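Local coordinates for protein NUDIX hydrolase (Nitrosomonas europaea, PDB 2B0V) that probably hydrolyses nucleoside di- and triphosphates and thiamine diphosphate with the help of magnesium, as a Nudix hydrolase of the NudJ subfamily, at residues H62-Y73 against L85-F96; P7-I15 against Q37-I48. One frame throughout, in Å; residues are numbered along the deposited sequence.

Contact 1 (H62-Y73 against L85-F96); sequences HSFLPEVLTGIY and LRFTFSGQVVSF
Phe64 brings the rim atom CE1 to 3.4 Å from Gly91 CA. With CG anti to the backbone N (chi1 -176°), the ring turns in toward the facing backbone, and a CB on Gly91 would clash with it. Ser53 and Val56 of helix 48-60 also touch this ring. Further along the strands, Leu69 CD1 sits over one face of the Phe89 ring, 3.9 Å from its centroid. This is the tight, buried part. The strands are the arms of an antiparallel beta hairpin with two classic beta bulges. At one, Glu67 N and Val68 N both donate to Ser90 O (2.8 and 3.2 Å); at the other, Thr70 and Gly71 face Thr88. On the looser, solvent side, Gln92 NE2 donates a hydrogen bond to Glu67 OE2 (2.8 Å) from above the carboxylate plane, and a water joins Glu67 OE1 to Ser90 OG. At one more open end Ile72 CG2 stands over the centre of the Phe87 ring. At the other, the His62 and Phe96 rings form an offset stack, centroids 4.3 Å apart, planes at 24°. His62 ND1 is hydrogen-bonded to Thr60 O. With an alanine here, the Phe96 ring would probably lose its stacking partner, and Thr60 O its mate.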
loop_
_atom_site.group_PDB
_atom_site.type_symbol
_atom_site.label_atom_id
_atom_site.label_comp_id
_atom_site.label_asym_id
_atom_site.label_seq_id
_atom_site.Cartn_x
_atom_site.Cartn_y
_atom_site.Cartn_z
ATOM N N HIS A 62 -0.849 11.833 4.308
ATOM C CA HIS A 62 0.428 11.780 5.015
ATOM C C HIS A 62 1.607 11.668 4.028
ATOM O O HIS A 62 1.516 10.924 3.071
ATOM C CB HIS A 62 0.457 10.504 5.861
ATOM C CG HIS A 62 -0.532 10.466 6.975
ATOM N ND1 HIS A 62 -1.896 10.331 6.781
ATOM C CD2 HIS A 62 -0.350 10.553 8.314
ATOM C CE1 HIS A 62 -2.501 10.340 7.959
ATOM N NE2 HIS A 62 -1.580 10.425 8.899
ATOM N N SER A 63 2.699 12.348 4.293
ATOM C CA SER A 63 3.908 12.138 3.485
ATOM C C SER A 63 4.692 10.925 4.026
ATOM O O SER A 63 4.770 10.686 5.230
ATOM C CB SER A 63 4.768 13.416 3.475
ATOM O OG SER A 63 5.106 13.767 4.792
ATOM N N PHE A 64 5.301 10.175 3.100
ATOM C CA PHE A 64 5.952 8.914 3.446
ATOM C C PHE A 64 7.453 8.982 3.239
ATOM O O PHE A 64 7.940 9.605 2.272
ATOM C CB PHE A 64 5.355 7.852 2.533
ATOM C CG PHE A 64 5.821 6.409 2.792
ATOM C CD1 PHE A 64 5.607 5.786 4.008
ATOM C CD2 PHE A 64 6.405 5.667 1.761
ATOM C CE1 PHE A 64 5.973 4.404 4.190
ATOM C CE2 PHE A 64 6.773 4.304 1.959
ATOM C CZ PHE A 64 6.551 3.700 3.164
ATOM N N LEU A 65 8.179 8.334 4.158
ATOM C CA LEU A 65 9.614 8.112 4.037
ATOM C C LEU A 65 9.874 6.608 3.934
ATOM O O LEU A 65 9.849 5.911 4.944
ATOM C CB LEU A 65 10.313 8.668 5.285
ATOM C CG LEU A 65 11.822 8.900 5.259
ATOM C CD1 LEU A 65 12.162 10.152 4.459
ATOM C CD2 LEU A 65 12.321 9.075 6.707
ATOM N N PRO A 66 10.088 6.100 2.710
ATOM C CA PRO A 66 10.317 4.651 2.601
ATOM C C PRO A 66 11.619 4.263 3.271
ATOM O O PRO A 66 12.617 5.046 3.259
ATOM C CB PRO A 66 10.353 4.373 1.077
ATOM C CG PRO A 66 9.800 5.644 0.446
ATOM C CD PRO A 66 10.140 6.783 1.402
ATOM N N GLU A 67 11.609 3.093 3.895
ATOM C CA GLU A 67 12.808 2.613 4.596
ATOM C C GLU A 67 13.354 1.287 4.034
ATOM O O GLU A 67 14.560 1.111 3.924
ATOM C CB GLU A 67 12.519 2.486 6.078
ATOM C CG GLU A 67 12.150 3.865 6.712
ATOM C CD GLU A 67 11.808 3.769 8.189
ATOM O OE1 GLU A 67 10.917 2.984 8.574
ATOM O OE2 GLU A 67 12.422 4.514 8.974
ATOM N N VAL A 68 12.443 0.327 3.799
ATOM C CA VAL A 68 12.775 -1.035 3.305
ATOM C C VAL A 68 11.712 -1.545 2.349
ATOM O O VAL A 68 10.554 -1.083 2.385
ATOM C CB VAL A 68 12.885 -2.077 4.451
ATOM C CG1 VAL A 68 14.068 -1.776 5.379
ATOM C CG2 VAL A 68 11.570 -2.222 5.247
ATOM N N LEU A 69 12.124 -2.522 1.537
ATOM C CA LEU A 69 11.204 -3.359 0.779
ATOM C C LEU A 69 10.820 -4.502 1.706
ATOM O O LEU A 69 11.699 -5.080 2.387
ATOM C CB LEU A 69 11.942 -3.908 -0.433
ATOM C CG LEU A 69 11.158 -4.789 -1.373
ATOM C CD1 LEU A 69 10.174 -3.904 -2.160
ATOM C CD2 LEU A 69 12.213 -5.465 -2.287
ATOM N N THR A 70 9.541 -4.848 1.731
ATOM C CA THR A 70 9.121 -5.977 2.562
ATOM C C THR A 70 8.748 -7.218 1.761
ATOM O O THR A 70 8.795 -8.330 2.314
ATOM C CB THR A 70 7.953 -5.631 3.505
ATOM O OG1 THR A 70 6.845 -5.159 2.727
ATOM C CG2 THR A 70 8.376 -4.553 4.499
ATOM N N GLY A 71 8.356 -7.047 0.498
ATOM C CA GLY A 71 8.060 -8.201 -0.341
ATOM C C GLY A 71 7.538 -7.781 -1.695
ATOM O O GLY A 71 7.119 -6.636 -1.871
ATOM N N ILE A 72 7.642 -8.698 -2.659
ATOM C CA ILE A 72 7.061 -8.479 -3.991
ATOM C C ILE A 72 6.124 -9.633 -4.277
ATOM O O ILE A 72 6.548 -10.782 -4.234
ATOM C CB ILE A 72 8.192 -8.453 -5.042
ATOM C CG1 ILE A 72 9.204 -7.352 -4.673
ATOM C CG2 ILE A 72 7.603 -8.220 -6.476
ATOM C CD1 ILE A 72 10.503 -7.384 -5.545
ATOM N N TYR A 73 4.868 -9.304 -4.547
ATOM C CA TYR A 73 3.809 -10.336 -4.628
ATOM C C TYR A 73 3.272 -10.416 -6.018
ATOM O O TYR A 73 2.888 -9.397 -6.586
ATOM C CB TYR A 73 2.639 -10.011 -3.631
ATOM C CG TYR A 73 3.155 -9.867 -2.206
ATOM C CD1 TYR A 73 3.232 -10.991 -1.356
ATOM C CD2 TYR A 73 3.635 -8.642 -1.733
ATOM C CE1 TYR A 73 3.739 -10.875 -0.055
ATOM C CE2 TYR A 73 4.174 -8.535 -0.439
ATOM C CZ TYR A 73 4.231 -9.671 0.378
ATOM O OH TYR A 73 4.761 -9.573 1.637
ATOM N N LEU A 85 1.842 -7.345 -9.973
ATOM C CA LEU A 85 3.114 -7.461 -9.299
ATOM C C LEU A 85 3.186 -6.295 -8.298
ATOM O O LEU A 85 3.397 -5.134 -8.695
ATOM C CB LEU A 85 4.247 -7.381 -10.342
ATOM C CG LEU A 85 5.632 -7.719 -9.844
ATOM C CD1 LEU A 85 5.764 -9.165 -9.317
ATOM C CD2 LEU A 85 6.613 -7.486 -11.015
ATOM N N ARG A 86 2.999 -6.620 -7.008
ATOM C CA ARG A 86 2.860 -5.608 -5.982
ATOM C C ARG A 86 4.149 -5.477 -5.213
ATOM O O ARG A 86 4.538 -6.401 -4.486
ATOM C CB ARG A 86 1.757 -5.983 -4.980
ATOM C CG ARG A 86 1.683 -5.020 -3.763
ATOM C CD ARG A 86 0.694 -5.577 -2.671
ATOM N NE ARG A 86 -0.562 -4.817 -2.678
ATOM C CZ ARG A 86 -1.298 -4.489 -1.617
ATOM N NH1 ARG A 86 -0.962 -4.833 -0.391
ATOM N NH2 ARG A 86 -2.386 -3.751 -1.802
ATOM N N PHE A 87 4.822 -4.333 -5.372
ATOM C CA PHE A 87 6.033 -4.047 -4.565
ATOM C C PHE A 87 5.598 -3.387 -3.292
ATOM O O PHE A 87 5.005 -2.323 -3.364
ATOM C CB PHE A 87 6.913 -3.059 -5.305
ATOM C CG PHE A 87 7.618 -3.664 -6.508
ATOM C CD1 PHE A 87 8.987 -3.990 -6.438
ATOM C CD2 PHE A 87 6.899 -3.909 -7.701
ATOM C CE1 PHE A 87 9.642 -4.571 -7.557
ATOM C CE2 PHE A 87 7.541 -4.492 -8.836
ATOM C CZ PHE A 87 8.906 -4.823 -8.760
ATOM N N THR A 88 5.950 -3.994 -2.145
ATOM C CA THR A 88 5.431 -3.501 -0.850
ATOM C C THR A 88 6.624 -2.978 -0.074
ATOM O O THR A 88 7.662 -3.642 -0.000
ATOM C CB THR A 88 4.775 -4.652 -0.089
ATOM O OG1 THR A 88 3.774 -5.242 -0.931
ATOM C CG2 THR A 88 4.132 -4.120 1.151
ATOM N N PHE A 89 6.456 -1.786 0.495
ATOM C CA PHE A 89 7.528 -1.140 1.265
ATOM C C PHE A 89 7.054 -0.829 2.659
ATOM O O PHE A 89 5.854 -0.557 2.857
ATOM C CB PHE A 89 7.923 0.187 0.597
ATOM C CG PHE A 89 8.436 -0.011 -0.785
ATOM C CD1 PHE A 89 9.794 -0.187 -0.998
ATOM C CD2 PHE A 89 7.547 -0.013 -1.877
ATOM C CE1 PHE A 89 10.273 -0.384 -2.303
ATOM C CE2 PHE A 89 8.004 -0.195 -3.152
ATOM C CZ PHE A 89 9.362 -0.383 -3.372
ATOM N N SER A 90 7.983 -0.775 3.619
ATOM C CA SER A 90 7.664 -0.227 4.941
ATOM C C SER A 90 8.423 1.092 5.117
ATOM O O SER A 90 9.524 1.294 4.550
ATOM C CB SER A 90 8.049 -1.235 6.042
ATOM O OG SER A 90 7.807 -0.692 7.318
ATOM N N GLY A 91 7.837 1.987 5.898
ATOM C CA GLY A 91 8.502 3.237 6.196
ATOM C C GLY A 91 7.722 4.035 7.210
ATOM O O GLY A 91 6.742 3.541 7.800
ATOM N N GLN A 92 8.177 5.262 7.417
ATOM C CA GLN A 92 7.514 6.178 8.331
ATOM C C GLN A 92 6.623 7.170 7.626
ATOM O O GLN A 92 6.880 7.554 6.468
ATOM C CB GLN A 92 8.545 6.991 9.064
ATOM C CG GLN A 92 9.548 6.208 9.881
ATOM C CD GLN A 92 10.545 7.135 10.560
ATOM O OE1 GLN A 92 10.153 8.068 11.267
ATOM N NE2 GLN A 92 11.842 6.900 10.328
ATOM N N VAL A 93 5.630 7.655 8.357
ATOM C CA VAL A 93 4.947 8.844 7.936
ATOM C C VAL A 93 5.591 10.019 8.669
ATOM O O VAL A 93 5.882 9.914 9.857
ATOM C CB VAL A 93 3.402 8.745 8.080
ATOM C CG1 VAL A 93 2.831 7.924 6.893
ATOM C CG2 VAL A 93 2.987 8.215 9.442
ATOM N N VAL A 94 5.839 11.107 7.944
ATOM C CA VAL A 94 6.624 12.221 8.474
ATOM C C VAL A 94 5.906 13.571 8.408
ATOM O O VAL A 94 6.461 14.570 8.832
ATOM C CB VAL A 94 7.967 12.349 7.749
ATOM C CG1 VAL A 94 8.802 11.094 7.936
ATOM C CG2 VAL A 94 7.759 12.655 6.258
ATOM N N SER A 95 4.707 13.612 7.826
ATOM C CA SER A 95 3.817 14.793 7.956
ATOM C C SER A 95 2.378 14.395 7.692
ATOM O O SER A 95 2.088 13.376 7.085
ATOM C CB SER A 95 4.196 15.884 6.939
ATOM O OG SER A 95 3.698 15.538 5.660
ATOM N N PHE A 96 1.467 15.219 8.189
ATOM C CA PHE A 96 0.052 15.015 7.920
ATOM C C PHE A 96 -0.597 16.369 7.813
ATOM O O PHE A 96 -0.332 17.246 8.624
ATOM C CB PHE A 96 -0.598 14.249 9.064
ATOM C CG PHE A 96 -2.103 14.148 8.938
ATOM C CD1 PHE A 96 -2.672 13.607 7.799
ATOM C CD2 PHE A 96 -2.929 14.606 9.948
ATOM C CE1 PHE A 96 -4.050 13.476 7.639
ATOM C CE2 PHE A 96 -4.337 14.510 9.803
ATOM C CZ PHE A 96 -4.891 13.945 8.631
HETATM O O HOH W 1 10.272 0.224 8.341
#

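Contact 2 (P7-I15 against Q37-I48)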
loop_
_atom_site.group_PDB
_atom_site.type_symbol
_atom_site.label_atom_id
_atom_site.label_comp_id
_atom_site.label_asym_id
_atom_site.label_seq_id
_atom_site.Cartn_x
_atom_site.Cartn_y
_atom_site.Cartn_z
ATOM N N PRO A 7 1.940 -8.133 -16.647
ATOM C CA PRO A 7 1.353 -7.969 -15.314
ATOM C C PRO A 7 1.255 -6.471 -15.016
ATOM O O PRO A 7 2.052 -5.707 -15.550
ATOM C CB PRO A 7 2.405 -8.598 -14.387
ATOM C CG PRO A 7 3.697 -8.518 -15.174
ATOM C CD PRO A 7 3.251 -8.809 -16.578
ATOM N N ASN A 8 0.300 -6.059 -14.193
ATOM C CA ASN A 8 0.227 -4.656 -13.757
ATOM C C ASN A 8 1.100 -4.428 -12.538
ATOM O O ASN A 8 0.940 -5.109 -11.532
ATOM C CB ASN A 8 -1.195 -4.262 -13.461
ATOM C CG ASN A 8 -2.050 -4.274 -14.710
ATOM O OD1 ASN A 8 -2.129 -3.271 -15.413
ATOM N ND2 ASN A 8 -2.610 -5.429 -15.039
ATOM N N VAL A 9 1.975 -3.437 -12.598
ATOM C CA VAL A 9 2.876 -3.174 -11.468
ATOM C C VAL A 9 2.207 -2.207 -10.511
ATOM O O VAL A 9 1.704 -1.135 -10.914
ATOM C CB VAL A 9 4.224 -2.629 -11.957
ATOM C CG1 VAL A 9 5.110 -2.245 -10.753
ATOM C CG2 VAL A 9 4.908 -3.701 -12.845
ATOM N N THR A 10 2.157 -2.615 -9.255
ATOM C CA THR A 10 1.472 -1.813 -8.246
ATOM C C THR A 10 2.446 -1.651 -7.083
ATOM O O THR A 10 3.463 -2.373 -6.964
ATOM C CB THR A 10 0.182 -2.481 -7.692
ATOM O OG1 THR A 10 0.525 -3.755 -7.131
ATOM C CG2 THR A 10 -0.849 -2.684 -8.840
ATOM N N VAL A 11 2.080 -0.758 -6.178
ATOM C CA VAL A 11 2.893 -0.515 -4.976
ATOM C C VAL A 11 1.963 -0.443 -3.761
ATOM O O VAL A 11 0.775 -0.139 -3.903
ATOM C CB VAL A 11 3.672 0.806 -5.076
ATOM C CG1 VAL A 11 4.703 0.718 -6.183
ATOM C CG2 VAL A 11 2.682 1.989 -5.292
ATOM N N ALA A 12 2.502 -0.734 -2.584
ATOM C CA ALA A 12 1.723 -0.663 -1.364
ATOM C C ALA A 12 2.646 -0.370 -0.205
ATOM O O ALA A 12 3.818 -0.725 -0.249
ATOM C CB ALA A 12 1.004 -1.989 -1.140
ATOM N N ALA A 13 2.132 0.306 0.823
ATOM C CA ALA A 13 2.928 0.705 1.975
ATOM C C ALA A 13 2.404 0.096 3.239
ATOM O O ALA A 13 1.197 0.231 3.538
ATOM C CB ALA A 13 2.897 2.260 2.113
ATOM N N VAL A 14 3.313 -0.545 3.989
ATOM C CA VAL A 14 3.061 -1.007 5.335
ATOM C C VAL A 14 3.604 0.051 6.273
ATOM O O VAL A 14 4.826 0.255 6.351
ATOM C CB VAL A 14 3.690 -2.406 5.620
ATOM C CG1 VAL A 14 3.489 -2.800 7.093
ATOM C CG2 VAL A 14 3.059 -3.474 4.699
ATOM N N ILE A 15 2.687 0.755 6.942
ATOM C CA ILE A 15 3.060 1.866 7.829
ATOM C C ILE A 15 2.583 1.506 9.232
ATOM O O ILE A 15 1.390 1.529 9.495
ATOM C CB ILE A 15 2.391 3.182 7.365
ATOM C CG1 ILE A 15 2.879 3.556 5.951
ATOM C CG2 ILE A 15 2.742 4.331 8.357
ATOM C CD1 ILE A 15 1.874 4.427 5.175
ATOM N N GLN A 37 -3.982 -1.541 2.322
ATOM C CA GLN A 37 -2.877 -0.583 2.490
ATOM C C GLN A 37 -3.077 0.599 1.523
ATOM O O GLN A 37 -3.738 0.427 0.488
ATOM C CB GLN A 37 -1.547 -1.252 2.131
ATOM C CG GLN A 37 -0.943 -2.123 3.205
ATOM C CD GLN A 37 -1.621 -3.510 3.231
ATOM O OE1 GLN A 37 -2.127 -4.010 2.202
ATOM N NE2 GLN A 37 -1.571 -4.148 4.390
ATOM N N PRO A 38 -2.463 1.765 1.817
ATOM C CA PRO A 38 -2.310 2.795 0.795
ATOM C C PRO A 38 -1.557 2.155 -0.376
ATOM O O PRO A 38 -0.506 1.538 -0.166
ATOM C CB PRO A 38 -1.386 3.821 1.486
ATOM C CG PRO A 38 -1.727 3.685 2.900
ATOM C CD PRO A 38 -1.804 2.146 3.073
ATOM N N ALA A 39 -2.113 2.207 -1.582
ATOM C CA ALA A 39 -1.584 1.350 -2.673
ATOM C C ALA A 39 -2.113 1.871 -3.968
ATOM O O ALA A 39 -3.069 2.610 -3.970
ATOM C CB ALA A 39 -2.062 -0.118 -2.527
ATOM N N GLY A 40 -1.487 1.496 -5.063
ATOM C CA GLY A 40 -2.008 1.851 -6.386
ATOM C C GLY A 40 -1.071 1.453 -7.500
ATOM O O GLY A 40 -0.025 0.852 -7.258
ATOM N N HIS A 41 -1.449 1.810 -8.721
ATOM C CA HIS A 41 -0.685 1.407 -9.882
ATOM C C HIS A 41 0.518 2.307 -10.125
ATOM O O HIS A 41 0.417 3.528 -9.986
ATOM C CB HIS A 41 -1.578 1.494 -11.104
ATOM C CG HIS A 41 -2.528 0.351 -11.230
ATOM N ND1 HIS A 41 -3.488 0.073 -10.280
ATOM C CD2 HIS A 41 -2.671 -0.582 -12.198
ATOM C CE1 HIS A 41 -4.187 -0.981 -10.659
ATOM N NE2 HIS A 41 -3.710 -1.399 -11.817
ATOM N N LEU A 42 1.642 1.720 -10.524
ATOM C CA LEU A 42 2.762 2.486 -11.056
ATOM C C LEU A 42 2.289 3.296 -12.265
ATOM O O LEU A 42 1.592 2.756 -13.136
ATOM C CB LEU A 42 3.863 1.514 -11.513
ATOM C CG LEU A 42 5.123 2.202 -12.057
ATOM C CD1 LEU A 42 5.835 2.855 -10.870
ATOM C CD2 LEU A 42 6.005 1.133 -12.656
ATOM N N GLU A 43 2.705 4.559 -12.342
ATOM C CA GLU A 43 2.398 5.466 -13.483
ATOM C C GLU A 43 3.683 5.717 -14.281
ATOM O O GLU A 43 4.778 5.555 -13.746
ATOM C CB GLU A 43 1.829 6.788 -12.958
ATOM C CG GLU A 43 0.528 6.590 -12.222
ATOM C CD GLU A 43 -0.024 7.887 -11.680
ATOM O OE1 GLU A 43 0.670 8.931 -11.795
ATOM O OE2 GLU A 43 -1.158 7.871 -11.149
ATOM N N PRO A 44 3.574 6.060 -15.586
ATOM C CA PRO A 44 4.843 6.336 -16.290
ATOM C C PRO A 44 5.628 7.490 -15.655
ATOM O O PRO A 44 5.044 8.350 -15.006
ATOM C CB PRO A 44 4.396 6.745 -17.699
ATOM C CG PRO A 44 3.009 6.230 -17.852
ATOM C CD PRO A 44 2.400 6.162 -16.481
ATOM N N GLY A 45 6.942 7.467 -15.840
ATOM C CA GLY A 45 7.773 8.605 -15.450
ATOM C C GLY A 45 8.144 8.648 -13.984
ATOM O O GLY A 45 8.569 9.703 -13.488
ATOM N N GLU A 46 7.973 7.531 -13.266
ATOM C CA GLU A 46 8.356 7.536 -11.853
ATOM C C GLU A 46 8.993 6.227 -11.440
ATOM O O GLU A 46 8.713 5.154 -11.998
ATOM C CB GLU A 46 7.132 7.811 -10.936
ATOM C CG GLU A 46 6.101 6.670 -10.942
ATOM C CD GLU A 46 4.811 6.963 -10.167
ATOM O OE1 GLU A 46 4.702 8.000 -9.483
ATOM O OE2 GLU A 46 3.907 6.106 -10.222
ATOM N N SER A 47 9.811 6.296 -10.399
ATOM C CA SER A 47 10.382 5.077 -9.874
ATOM C C SER A 47 9.340 4.364 -9.022
ATOM O O SER A 47 8.320 4.955 -8.627
ATOM C CB SER A 47 11.586 5.371 -9.001
ATOM O OG SER A 47 11.189 6.123 -7.843
ATOM N N ILE A 48 9.612 3.100 -8.735
ATOM C CA ILE A 48 8.678 2.331 -7.928
ATOM C C ILE A 48 8.616 2.898 -6.489
ATOM O O ILE A 48 7.552 3.046 -5.917
ATOM C CB ILE A 48 9.059 0.833 -7.952
ATOM C CG1 ILE A 48 8.753 0.298 -9.340
ATOM C CG2 ILE A 48 8.243 0.056 -6.911
ATOM C CD1 ILE A 48 9.292 -1.073 -9.658
#
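The Nudix box begins in this contact: the segment 37-48 carries its first residues, from Gly40 through the loop to the start of helix 48-60. Its short strand 39-41 pairs antiparallel with strand 8-17. Val11 and Gly40 form the hydrogen-bonded pair, with Val11 N to Gly40 O at 2.9 Å and Gly40 N to Val11 O at 3.0 Å. Hydrogen bonds from Ala13 N to Pro38 O and from Leu42 N to Val9 O extend the pairing past both ends of the short strand. The methyl groups of Ala12 and Ala39 meet on one face, CB to CB 3.9 Å. Thr10 CG2 lies over the centre of the His41 ring, 4.1 Å from its centroid. It gets there by standing anti to its own carbonyl carbon, beside the backbone N. On the Val11 side, Val11 CG1 crosses to Ile48 CG2 at 3.7 Å. The Val9 and Leu42 side chains lie side by side, CG1 to CD2 4.0 Å. In the loop, Glu46 OE2 accepts from Glu43 N at 2.9 Å and also forms a salt bridge with Arg54. Helix 48-60 covers the face that carries Val11 and Ala13, its Val56 against Ala13 and its Ala51 against Leu42. Strand 82-96 pairs with strand 8-17 along its other edge.

Contact 1 and contact 2 belong to one mixed sheet, their centres about 10 Å apart. Strand 82-96 of contact 1 runs parallel to strand 8-17 of contact 2. Leu85 O lies 2.9 Å from Thr10 N and Phe89 O 2.8 Å from Val14 N, both probable hydrogen bonds. The Arg86 side chain crosses Ala12, CZ to CB 3.4 Å, and NH1 bonds to Gln37 OE1. It thereby ties the hairpin to both segments of contact 2. Helix 48-60, in the Nudix box, touches both contacts. Neither contact holds the bound sodium, about 12 Å from the Phe89 side chain and about 13 Å from that of Ile48. A 1,2-ethanediol, probably from the crystallisation liquor, lies about 4 Å from Gly40.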